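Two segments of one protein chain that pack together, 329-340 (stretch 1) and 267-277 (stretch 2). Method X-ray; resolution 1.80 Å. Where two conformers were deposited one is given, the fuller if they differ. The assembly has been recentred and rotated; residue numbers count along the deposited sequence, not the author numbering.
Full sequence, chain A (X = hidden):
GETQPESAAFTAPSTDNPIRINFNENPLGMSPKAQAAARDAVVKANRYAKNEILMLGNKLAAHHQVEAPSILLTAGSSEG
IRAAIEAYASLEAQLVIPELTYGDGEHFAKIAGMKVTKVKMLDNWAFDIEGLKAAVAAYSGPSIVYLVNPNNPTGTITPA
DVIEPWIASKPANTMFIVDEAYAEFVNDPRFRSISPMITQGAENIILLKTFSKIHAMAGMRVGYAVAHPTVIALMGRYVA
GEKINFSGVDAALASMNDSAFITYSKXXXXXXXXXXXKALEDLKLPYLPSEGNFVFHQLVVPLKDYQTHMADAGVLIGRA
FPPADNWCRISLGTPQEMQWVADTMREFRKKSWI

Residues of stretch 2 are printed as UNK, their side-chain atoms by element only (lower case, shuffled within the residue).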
# COMPACT_ATOMS: atom_id res chain seq x y z
N ARG A 329 5.39 19.02 20.04
CA ARG A 329 4.52 19.20 18.92
C ARG A 329 3.15 18.77 19.36
O ARG A 329 2.94 17.61 19.78
CB ARG A 329 4.97 18.34 17.72
CG ARG A 329 4.16 18.71 16.44
CD ARG A 329 4.33 17.66 15.32
NE ARG A 329 3.68 16.40 15.71
CZ ARG A 329 3.86 15.24 15.12
NH1 ARG A 329 4.71 15.13 14.10
NH2 ARG A 329 3.22 14.17 15.57
N ILE A 330 2.22 19.72 19.32
CA ILE A 330 0.87 19.53 19.75
C ILE A 330 -0.02 19.57 18.52
O ILE A 330 -0.12 20.61 17.89
CB ILE A 330 0.40 20.68 20.66
CG1 ILE A 330 1.31 20.87 21.87
CG2 ILE A 330 -1.05 20.46 21.08
CD1 ILE A 330 1.46 19.64 22.76
N SER A 331 -0.65 18.47 18.14
CA SER A 331 -1.60 18.54 17.00
C SER A 331 -2.86 19.35 17.34
O SER A 331 -3.30 19.45 18.50
CB SER A 331 -1.96 17.14 16.42
OG SER A 331 -0.77 16.33 16.32
N LEU A 332 -3.47 19.91 16.32
CA LEU A 332 -4.65 20.72 16.56
C LEU A 332 -5.90 19.85 16.49
O LEU A 332 -6.19 19.25 15.47
CB LEU A 332 -4.69 21.90 15.62
CG LEU A 332 -3.56 22.93 15.75
CD1 LEU A 332 -3.69 24.05 14.67
CD2 LEU A 332 -3.50 23.55 17.14
N GLY A 333 -6.57 19.74 17.63
CA GLY A 333 -7.87 19.07 17.73
C GLY A 333 -9.02 19.97 17.31
O GLY A 333 -8.82 21.04 16.74
N THR A 334 -10.25 19.54 17.60
CA THR A 334 -11.42 20.36 17.29
C THR A 334 -11.35 21.57 18.21
O THR A 334 -10.62 21.53 19.21
CB THR A 334 -12.75 19.62 17.55
OG1 THR A 334 -12.92 19.38 18.97
CG2 THR A 334 -12.81 18.29 16.79
N PRO A 335 -12.08 22.66 17.88
CA PRO A 335 -12.04 23.85 18.75
C PRO A 335 -12.41 23.54 20.21
O PRO A 335 -11.75 24.02 21.15
CB PRO A 335 -13.05 24.81 18.07
CG PRO A 335 -12.88 24.44 16.56
CD PRO A 335 -12.79 22.93 16.60
N GLN A 336 -13.42 22.68 20.40
CA GLN A 336 -13.83 22.32 21.76
C GLN A 336 -12.75 21.50 22.44
O GLN A 336 -12.49 21.69 23.64
CB GLN A 336 -15.15 21.57 21.78
CG GLN A 336 -16.37 22.47 21.60
CD GLN A 336 -17.62 21.66 21.38
OE1 GLN A 336 -17.82 21.10 20.30
NE2 GLN A 336 -18.46 21.58 22.39
N GLU A 337 -12.06 20.62 21.70
CA GLU A 337 -10.97 19.88 22.32
C GLU A 337 -9.83 20.83 22.74
O GLU A 337 -9.20 20.63 23.79
CB GLU A 337 -10.44 18.78 21.40
CG GLU A 337 -11.35 17.56 21.22
CD GLU A 337 -10.84 16.59 20.14
OE1 GLU A 337 -10.08 17.01 19.23
OE2 GLU A 337 -11.21 15.39 20.22
N MSE A 338 -9.54 21.83 21.92
CA MSE A 338 -8.39 22.70 22.17
C MSE A 338 -8.67 23.69 23.30
O MSE A 338 -7.76 24.04 24.04
CB MSE A 338 -7.92 23.43 20.90
CG MSE A 338 -7.30 22.50 19.88
SE MSE A 338 -6.31 21.01 20.67
CE MSE A 338 -4.80 21.96 21.49
N GLN A 339 -9.93 24.12 23.42
CA GLN A 339 -10.35 24.89 24.61
C GLN A 339 -10.15 24.10 25.92
O GLN A 339 -9.66 24.62 26.92
CB GLN A 339 -11.80 25.36 24.51
CG GLN A 339 -12.18 26.25 25.68
CD GLN A 339 -11.39 27.55 25.68
OE1 GLN A 339 -11.25 28.19 24.64
NE2 GLN A 339 -10.85 27.93 26.85
N TRP A 340 -10.52 22.84 25.91
CA TRP A 340 -10.34 22.01 27.09
C TRP A 340 -8.84 21.79 27.37
O TRP A 340 -8.37 21.86 28.55
CB TRP A 340 -11.05 20.68 26.88
CG TRP A 340 -11.25 19.95 28.11
CD1 TRP A 340 -12.33 20.02 28.96
CD2 TRP A 340 -10.34 19.02 28.69
NE1 TRP A 340 -12.14 19.18 30.02
CE2 TRP A 340 -10.93 18.56 29.88
CE3 TRP A 340 -9.09 18.54 28.32
CZ2 TRP A 340 -10.29 17.63 30.72
CZ3 TRP A 340 -8.46 17.60 29.15
CH2 TRP A 340 -9.07 17.16 30.34
N UNK A 267 -10.77 26.14 7.97
CA UNK A 267 -11.31 27.15 8.89
C UNK A 267 -11.34 26.63 10.32
O UNK A 267 -10.93 27.35 11.24
n UNK A 267 -14.44 30.87 10.80
c UNK A 267 -14.78 29.04 9.01
c UNK A 267 -12.71 27.58 8.46
c UNK A 267 -15.22 30.43 9.57
c UNK A 267 -13.33 28.66 9.39
N UNK A 268 -11.81 25.39 10.51
CA UNK A 268 -11.83 24.77 11.84
C UNK A 268 -10.41 24.66 12.41
O UNK A 268 -10.18 24.94 13.59
o UNK A 268 -12.46 22.75 13.08
c UNK A 268 -12.52 23.40 11.81
N UNK A 269 -9.46 24.29 11.55
CA UNK A 269 -8.07 24.25 11.96
C UNK A 269 -7.57 25.62 12.43
O UNK A 269 -6.85 25.70 13.43
c UNK A 269 -7.18 23.76 10.83
n UNK A 269 -4.80 24.25 10.67
c UNK A 269 -5.75 23.53 11.29
o UNK A 269 -5.50 22.71 12.16
N UNK A 270 -7.94 26.67 11.70
CA UNK A 270 -7.54 28.03 12.03
C UNK A 270 -8.08 28.46 13.38
O UNK A 270 -7.38 29.08 14.16
c UNK A 270 -8.03 29.03 10.96
o UNK A 270 -7.87 29.28 8.58
c UNK A 270 -7.27 28.93 9.62
o UNK A 270 -6.07 28.53 9.59
N UNK A 271 -9.35 28.14 13.64
CA UNK A 271 -9.96 28.44 14.92
C UNK A 271 -9.22 27.71 16.06
O UNK A 271 -8.94 28.31 17.08
c UNK A 271 -11.46 28.08 14.94
c UNK A 271 -12.05 28.29 16.36
c UNK A 271 -12.24 28.90 13.85
N UNK A 272 -8.95 26.41 15.87
CA UNK A 272 -8.28 25.63 16.89
C UNK A 272 -6.89 26.19 17.19
O UNK A 272 -6.48 26.24 18.35
o UNK A 272 -9.47 23.57 16.53
c UNK A 272 -8.18 24.16 16.48
N UNK A 273 -6.17 26.60 16.13
CA UNK A 273 -4.84 27.17 16.28
C UNK A 273 -4.85 28.38 17.21
O UNK A 273 -4.05 28.44 18.14
c UNK A 273 -4.26 27.61 14.93
n UNK A 273 -2.69 26.70 10.60
c UNK A 273 -2.26 28.62 13.71
c UNK A 273 -2.80 28.04 15.02
n UNK A 273 -3.93 28.43 11.39
n UNK A 273 -2.12 27.65 12.61
c UNK A 273 -2.91 27.60 11.54
N UNK A 274 -5.75 29.33 16.96
CA UNK A 274 -5.80 30.53 17.78
C UNK A 274 -6.12 30.23 19.27
O UNK A 274 -5.60 30.92 20.15
n UNK A 274 -4.03 32.06 14.97
c UNK A 274 -6.77 31.55 17.18
c UNK A 274 -6.34 32.02 15.76
c UNK A 274 -4.94 32.64 15.74
o UNK A 274 -4.69 33.63 16.43
N UNK A 275 -6.91 29.21 19.54
CA UNK A 275 -7.17 28.82 20.92
C UNK A 275 -5.90 28.36 21.63
O UNK A 275 -5.64 28.76 22.76
c UNK A 275 -9.57 28.29 20.56
c UNK A 275 -8.22 27.72 21.01
c UNK A 275 -10.64 27.22 20.36
c UNK A 275 -8.36 27.16 22.46
N UNK A 276 -5.12 27.53 20.96
CA UNK A 276 -3.85 27.09 21.53
C UNK A 276 -2.85 28.24 21.69
O UNK A 276 -2.19 28.34 22.75
c UNK A 276 -1.52 24.29 20.28
c UNK A 276 -3.28 25.94 20.72
c UNK A 276 -1.98 24.89 22.68
c UNK A 276 -1.93 25.40 21.23
N UNK A 277 -2.74 29.10 20.66
CA UNK A 277 -1.79 30.23 20.67
C UNK A 277 -2.12 31.22 21.79
O UNK A 277 -1.20 31.70 22.46
c UNK A 277 -0.89 31.01 16.86
c UNK A 277 -1.72 30.94 19.30
c UNK A 277 -1.23 30.12 18.08
c UNK A 277 -0.03 29.22 18.44
O HOH W 1 -6.92 20.50 13.10

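Position 267 opens the stretch with four carbons in a row ending in a nitrogen. The chain is extended up to its last bond, which is turned, and touches nothing on stretch 1. This is K267.

Position 268 has one carbon and one oxygen. The oxygen lies 3.5 Å from P335 CD. A single carbon bearing a hydroxyl makes this S268.

Position 269 has two carbons, the second carrying two further atoms, an oxygen and a nitrogen. Its end comes nearer to stretch 1 than its CB direction suggests, and its oxygen lies 3.4 Å from L332 CD1. The short amide is N269. Water 1 donates to both N269 OD1 and L332 O, its O atom 2.8 Å from each, and so bridges the stretches.

Position 270 has two carbons, the second carrying two oxygens. It points away from stretch 1. The carboxylate identifies D270.

Position 271 has three carbons, forked at the first. One branch approaches the ring of P335. This is V271, and the contact is V271 CG1 to P335 CG, 3.9 Å.

Position 272 has one carbon and one oxygen, and it points toward stretch 1. The oxygen lies 2.6 Å from G333 O. This is S272, and S272 OG donates a hydrogen bond to that carbonyl. S272 OG is also 3.1 Å from P335 N, but a proline nitrogen has no hydrogen to share.

Position 273 has three carbons, a nitrogen, then a carbon carrying two more nitrogens. It points away overall, yet its CB lies 3.6 Å from L332 CD1. This guanidinium chain is R273. R273 NH1 forms a salt bridge with D270 OD1, 2.8 Å, about one helical turn back.

Position 274 has three carbons, the third carrying an oxygen and a nitrogen. It points away and makes no contact. The longer amide is Q274.

Position 275 has four carbons, forked at the first, with one arm two carbons long. It points toward stretch 1. The end of its longer arm lies 3.5 Å from P335 O, and the short arm 3.5 Å from M338 O. The fork at the first carbon makes it I275.

Position 276 has four carbons, forked at the second. It also points toward stretch 1 and is buried. One terminal carbon lies 3.8 Å from L332 CD2 and 3.9 Å from I330 CG2. The fork at the second carbon makes it L276.

Position 277 again has four carbons forked at the second, but it is out of reach of stretch 1. This is L277.

The two helices run nearly parallel, at 7°, with axes 8.7 Å apart at closest approach. P335 begins its helix as a knob among S268, V271, S272 and I275. The backbones come close here: P335 CA and S272 CA are 4.6 Å apart. Farther along, M338 and Q339 pack against I275, while L276 meets I330, L332 and the selenomethionine M338. The S272 hydrogen bond ties the helix of stretch 2 to the loop before the helix of stretch 1. T334 OG1 caps that helix by accepting from E337 N, 3.1 Å. Apolar packing is thus joined by one direct hydrogen bond and one water bridge.

Stretch 2, residues 267-277: KSNDVSRQILL
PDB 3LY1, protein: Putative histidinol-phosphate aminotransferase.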